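Side-chain contact in phospholipase A1 (Salmonella typhi, PDB 7EZZ), which hydrolyses acyl ester bonds of phospholipids as a calcium-binding, dimeric beta-barrel enzyme of the outer membrane: residues R149-N154 with L158-P163. Sequence-based numbering, arbitrary orientation.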
ATOM      1  N   ARG B 149      -4.773  19.040 -11.204  1.00 30.14           N
ATOM      2  CA  ARG B 149      -4.713  17.980 -12.194  1.00 28.18           C
ATOM      3  C   ARG B 149      -5.876  18.204 -13.154  1.00 29.62           C
ATOM      4  O   ARG B 149      -7.012  18.401 -12.713  1.00 35.27           O
ATOM      5  CB  ARG B 149      -4.764  16.603 -11.518  1.00 29.48           C
ATOM      6  CG  ARG B 149      -4.541  15.408 -12.442  1.00 29.03           C
ATOM      7  CD  ARG B 149      -4.738  14.076 -11.731  1.00 27.09           C
ATOM      8  NE  ARG B 149      -6.121  13.881 -11.321  1.00 27.39           N
ATOM      9  CZ  ARG B 149      -7.089  13.420 -12.114  1.00 30.07           C
ATOM     10  NH1 ARG B 149      -6.812  13.062 -13.362  1.00 31.24           N
ATOM     11  NH2 ARG B 149      -8.324  13.296 -11.653  1.00 30.13           N
ATOM     12  N   LEU B 150      -5.569  18.218 -14.460  1.00 26.70           N
ATOM     13  CA  LEU B 150      -6.578  18.343 -15.504  1.00 24.36           C
ATOM     14  C   LEU B 150      -6.471  17.155 -16.458  1.00 23.82           C
ATOM     15  O   LEU B 150      -5.411  16.910 -17.012  1.00 22.93           O
ATOM     16  CB  LEU B 150      -6.319  19.620 -16.297  1.00 24.14           C
ATOM     17  CG  LEU B 150      -6.193  20.910 -15.497  1.00 23.58           C
ATOM     18  CD1 LEU B 150      -5.533  22.000 -16.330  1.00 21.94           C
ATOM     19  CD2 LEU B 150      -7.562  21.336 -14.992  1.00 22.88           C
ATOM     20  N   MET B 151      -7.572  16.437 -16.673  1.00 23.78           N
ATOM     21  CA  MET B 151      -7.566  15.311 -17.593  1.00 25.54           C
ATOM     22  C   MET B 151      -8.610  15.541 -18.686  1.00 26.60           C
ATOM     23  O   MET B 151      -9.781  15.852 -18.411  1.00 26.80           O
ATOM     24  CB  MET B 151      -7.811  13.965 -16.885  1.00 27.81           C
ATOM     25  CG  MET B 151      -7.742  12.738 -17.807  1.00 28.30           C
ATOM     26  SD  MET B 151      -9.276  12.372 -18.782  1.00 32.24           S
ATOM     27  CE  MET B 151     -10.230  11.400 -17.602  1.00 31.83           C
ATOM     28  N   ALA B 152      -8.164  15.320 -19.928  1.00 27.33           N
ATOM     29  CA  ALA B 152      -8.998  15.413 -21.114  1.00 30.46           C
ATOM     30  C   ALA B 152      -8.837  14.159 -21.984  1.00 30.38           C
ATOM     31  O   ALA B 152      -7.796  13.519 -21.978  1.00 29.91           O
ATOM     32  CB  ALA B 152      -8.634  16.685 -21.843  1.00 29.62           C
ATOM     33  N   GLU B 153      -9.885  13.817 -22.740  1.00 32.16           N
ATOM     34  CA  GLU B 153      -9.909  12.668 -23.630  1.00 37.70           C
ATOM     35  C   GLU B 153     -10.367  13.078 -25.043  1.00 40.21           C
ATOM     36  O   GLU B 153     -10.958  14.135 -25.238  1.00 42.98           O
ATOM     37  CB  GLU B 153     -10.670  11.538 -22.924  1.00 39.03           C
ATOM     38  CG  GLU B 153     -11.735  10.837 -23.743  1.00 45.16           C
ATOM     39  CD  GLU B 153     -13.141  11.314 -23.424  1.00 47.45           C
ATOM     40  OE1 GLU B 153     -13.662  12.101 -24.216  1.00 54.69           O
ATOM     41  OE2 GLU B 153     -13.707  10.902 -22.394  1.00 48.05           O
ATOM     42  N   ASN B 154     -10.018  12.261 -26.052  1.00 43.07           N
ATOM     43  CA  ASN B 154     -10.328  12.474 -27.464  1.00 42.65           C
ATOM     44  C   ASN B 154     -10.124  11.148 -28.202  1.00 45.93           C
ATOM     45  O   ASN B 154      -8.990  10.770 -28.507  1.00 48.29           O
ATOM     46  CB  ASN B 154      -9.440  13.558 -28.084  1.00 42.33           C
ATOM     47  CG  ASN B 154      -9.674  13.837 -29.555  1.00 41.83           C
ATOM     48  OD1 ASN B 154     -10.694  13.459 -30.131  1.00 39.41           O
ATOM     49  ND2 ASN B 154      -8.725  14.517 -30.167  1.00 39.44           N
ATOM     50  N   LEU B 158      -5.924   9.907 -24.108  1.00 25.04           N
ATOM     51  CA  LEU B 158      -6.131  10.576 -22.835  1.00 22.60           C
ATOM     52  C   LEU B 158      -4.881  11.420 -22.573  1.00 23.23           C
ATOM     53  O   LEU B 158      -3.766  10.965 -22.843  1.00 23.69           O
ATOM     54  CB  LEU B 158      -6.339   9.484 -21.789  1.00 21.76           C
ATOM     55  CG  LEU B 158      -6.487   9.907 -20.326  1.00 22.21           C
ATOM     56  CD1 LEU B 158      -7.422   8.935 -19.582  1.00 22.37           C
ATOM     57  CD2 LEU B 158      -5.124   9.973 -19.639  1.00 19.70           C
ATOM     58  N   VAL B 159      -5.080  12.670 -22.155  1.00 21.40           N
ATOM     59  CA  VAL B 159      -3.972  13.605 -21.809  1.00 20.89           C
ATOM     60  C   VAL B 159      -4.229  14.164 -20.418  1.00 20.23           C
ATOM     61  O   VAL B 159      -5.283  14.658 -20.193  1.00 17.81           O
ATOM     62  CB  VAL B 159      -3.807  14.755 -22.813  1.00 20.23           C
ATOM     63  CG1 VAL B 159      -2.514  15.491 -22.569  1.00 18.71           C
ATOM     64  CG2 VAL B 159      -3.874  14.275 -24.235  1.00 20.47           C
ATOM     65  N   GLU B 160      -3.243  14.088 -19.545  1.00 23.56           N
ATOM     66  CA  GLU B 160      -3.383  14.592 -18.163  1.00 25.75           C
ATOM     67  C   GLU B 160      -2.238  15.565 -17.890  1.00 25.85           C
ATOM     68  O   GLU B 160      -1.110  15.212 -18.109  1.00 24.38           O
ATOM     69  CB  GLU B 160      -3.440  13.393 -17.214  1.00 28.44           C
ATOM     70  CG  GLU B 160      -3.680  13.713 -15.756  1.00 36.95           C
ATOM     71  CD  GLU B 160      -3.667  12.531 -14.796  1.00 46.20           C
ATOM     72  OE1 GLU B 160      -2.729  12.421 -14.013  1.00 49.73           O
ATOM     73  OE2 GLU B 160      -4.612  11.740 -14.801  1.00 47.94           O
ATOM     74  N   VAL B 161      -2.559  16.800 -17.539  1.00 25.42           N
ATOM     75  CA  VAL B 161      -1.501  17.771 -17.155  1.00 26.87           C
ATOM     76  C   VAL B 161      -1.668  18.041 -15.667  1.00 27.88           C
ATOM     77  O   VAL B 161      -2.781  18.173 -15.227  1.00 28.15           O
ATOM     78  CB  VAL B 161      -1.565  19.077 -17.956  1.00 28.54           C
ATOM     79  CG1 VAL B 161      -0.432  20.002 -17.582  1.00 26.87           C
ATOM     80  CG2 VAL B 161      -1.541  18.815 -19.439  1.00 30.81           C
ATOM     81  N   LYS B 162      -0.563  18.104 -14.947  1.00 27.28           N
ATOM     82  CA  LYS B 162      -0.611  18.356 -13.499  1.00 26.52           C
ATOM     83  C   LYS B 162       0.467  19.365 -13.130  1.00 26.09           C
ATOM     84  O   LYS B 162       1.555  18.961 -12.833  1.00 24.41           O
ATOM     85  CB  LYS B 162      -0.460  17.038 -12.754  1.00 30.48           C
ATOM     86  CG  LYS B 162      -0.238  17.158 -11.269  1.00 32.05           C
ATOM     87  CD  LYS B 162      -0.522  15.880 -10.581  1.00 36.76           C
ATOM     88  CE  LYS B 162       0.029  15.833  -9.175  1.00 43.42           C
ATOM     89  NZ  LYS B 162      -0.642  14.807  -8.350  1.00 45.71           N
ATOM     90  N   PRO B 163       0.186  20.673 -13.219  1.00 25.76           N
ATOM     91  CA  PRO B 163       1.120  21.692 -12.829  1.00 23.77           C
ATOM     92  C   PRO B 163       1.045  21.941 -11.322  1.00 23.65           C
ATOM     93  O   PRO B 163       0.025  21.798 -10.777  1.00 22.41           O
ATOM     94  CB  PRO B 163       0.620  22.897 -13.619  1.00 24.32           C
ATOM     95  CG  PRO B 163      -0.838  22.704 -13.698  1.00 24.68           C
ATOM     96  CD  PRO B 163      -1.032  21.217 -13.771  1.00 25.47           C
TER
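Glu160 OE2 accepts a hydrogen bond from Arg149 NH1 at 2.9 Å, part of a salt bridge linking the two strands. The bond is bent, with 132° at the hydrogen, and the nitrogen approaches OE2 from above the carboxylate plane; the guanidinium and carboxylate planes stand 66° apart, so this is a single-atom contact and not a paired, coplanar one. The Arg149 chain is extended through its first two torsions, which puts Arg149 CD 3.6 Å from Glu160 CD; the bend at chi3 then brings NH1 above OE2, with the carboxylate at the edge of the guanidinium. Each charge has further partners: Arg149 also forms salt bridges through NE with Glu125 and through NH2 with Asp123, while Glu160 OE1 pairs with Lys186. This alternation of acids and bases across four neighbouring strands probably offsets the cost of burying the two groups. Further along the same face, Met151 bends at chi2 and chi3, and its SD meets Leu158 CD1 at 4.0 Å, the two side chains crossing at about a right angle. Leu150, Ala152, Val159 and Val161 point to the other face, the two valines touching Leu185 of the next strand. Between the faces, reciprocal backbone bonds join Leu150 with Val161 and Ala152 with Val159, Leu150 N reaching Val161 O at 2.9 Å. Met151 and Glu160 form the non-hydrogen-bonded pair between them, with CA atoms 4.3 Å apart. Strand directions 167° apart and a short connection identify an antiparallel beta hairpin of the twelve-stranded OMPLA barrel, its charged network, with Met151 and Leu158, on one face and the other four on the opposite one, consistent with barrel interior and lipid-facing exterior.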